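PDB 1ZCH: FMN reductase [NAD(P)H] from Bacillus subtilis, which uses NADH or NADPH to reduce flavin mononucleotide, and also reduces nitroaromatic compounds, quinones, chromates and azo dyes. Local coordinates for the interface of chains A and B. Residues are numbered along the deposited sequence; one frame, centred on the assembly and turned at random. Chains: chain A/B, Hypothetical oxidoreductase ycnD.

The interface of chains A and B. Residues chain A 29, 32, 124, 127-128; chain B 1-2, 5.
B:Asn2 and A:Ser127 meet tip to tip: the carboxamide ND2 of B:Asn2 donates to the hydroxyl OG of A:Ser127 at 3.2 Å, in a somewhat bent bond. The hydroxyl oxygen stands 21° out of the amide plane. The length and the bend mark it as a modest bond, but both partners are fixed from behind. The hydroxyl OG of A:Ser127 gives its own hydrogen to the backbone O of A:Ala124, one turn back in helix 104-127, at 2.6 Å, which commits that hydrogen and probably leaves the oxygen to accept from the amide. On the other branch, OD1 of B:Asn2 takes the backbone N-H of B:Ile5 at 2.7 Å, almost straight at 176°. This is an N-terminal cap on helix 3-9, made possible by a side chain that folds back with CG between the backbone N and the carbonyl carbon (chi1 63°). One carboxamide thus caps its own helix and reaches the partner subunit; an alanine here would probably leave the B:Ile5 N-H without its cap and A:Ser127 OG without its cross-subunit donor.

B:Ile5 supplies the apolar part of this patch of the homodimer interface. Its CD1 touches CB of A:Ala124 at 3.6 Å, so the methyl tip rests on helix 104-127. The amide oxygen OE1 of A:Gln29, from helix 24-36, faces the fork of B:Ile5, 3.9 Å from both CG1 and CG2, and the two side chains cross at about a right angle. The CD2 methyl of A:Leu128 packs 3.5 Å from ND2 of B:Asn2, on the same side of B:Ile5 as the A:Gln29 amide oxygen, again with the side chains nearly perpendicular. B:Met1 is poorly ordered, and its approach to A:Glu32 carries little weight. The two-fold axis repeats the whole arrangement with the chains exchanged. A water completes the link: it lies 2.6 Å from OE1 of A:Gln29 and 2.7 Å from the backbone N of B:Asn2.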
# COMPACT_ATOMS: atom_id res chain seq x y z
N GLN A 29 8.01 10.94 -14.46
CA GLN A 29 7.97 11.57 -13.15
C GLN A 29 7.17 10.74 -12.16
O GLN A 29 7.55 10.59 -11.00
CB GLN A 29 7.36 12.97 -13.26
CG GLN A 29 8.22 13.96 -14.02
CD GLN A 29 7.56 15.32 -14.15
OE1 GLN A 29 7.29 16.00 -13.16
NE2 GLN A 29 7.29 15.72 -15.38
N GLU A 32 9.26 7.82 -11.26
CA GLU A 32 10.37 8.21 -10.39
C GLU A 32 9.86 8.37 -8.97
O GLU A 32 10.53 7.99 -8.01
CB GLU A 32 10.96 9.55 -10.85
CG GLU A 32 11.68 9.52 -12.19
CD GLU A 32 12.09 10.91 -12.66
OE1 GLU A 32 12.69 11.65 -11.85
OE2 GLU A 32 11.81 11.25 -13.82
N ALA A 124 1.33 11.50 -7.26
CA ALA A 124 2.16 12.13 -8.30
C ALA A 124 1.35 12.52 -9.53
O ALA A 124 1.41 13.67 -9.99
CB ALA A 124 3.29 11.18 -8.70
N SER A 127 -1.04 15.41 -9.05
CA SER A 127 -0.36 16.69 -8.87
C SER A 127 -0.05 17.31 -10.24
O SER A 127 0.16 18.51 -10.36
CB SER A 127 0.94 16.52 -8.08
OG SER A 127 1.98 15.98 -8.88
N LEU A 128 -0.03 16.46 -11.27
CA LEU A 128 0.25 16.91 -12.63
C LEU A 128 -1.02 17.32 -13.37
O LEU A 128 -0.96 17.74 -14.53
CB LEU A 128 0.97 15.80 -13.40
CG LEU A 128 2.35 15.40 -12.85
CD1 LEU A 128 2.82 14.12 -13.51
CD2 LEU A 128 3.34 16.54 -13.08
N MET B 1 9.36 20.35 -12.79
CA MET B 1 8.91 19.46 -11.68
C MET B 1 8.22 20.28 -10.59
O MET B 1 8.83 21.19 -10.02
CB MET B 1 10.11 18.71 -11.10
CG MET B 1 9.76 17.66 -10.07
SD MET B 1 11.20 16.72 -9.52
CE MET B 1 11.27 15.43 -10.77
N ASN B 2 6.96 19.97 -10.31
CA ASN B 2 6.21 20.69 -9.29
C ASN B 2 6.64 20.30 -7.88
O ASN B 2 7.45 19.39 -7.70
CB ASN B 2 4.71 20.45 -9.45
CG ASN B 2 4.32 19.00 -9.27
OD1 ASN B 2 4.78 18.33 -8.35
ND2 ASN B 2 3.44 18.50 -10.14
N ILE B 5 6.01 16.45 -6.87
CA ILE B 5 6.99 15.53 -7.44
C ILE B 5 8.35 15.74 -6.80
O ILE B 5 9.07 14.78 -6.52
CB ILE B 5 7.12 15.72 -8.97
CG1 ILE B 5 5.76 15.54 -9.65
CG2 ILE B 5 8.12 14.73 -9.54
CD1 ILE B 5 5.18 14.14 -9.50
O HOH W 1 6.19 18.18 -12.17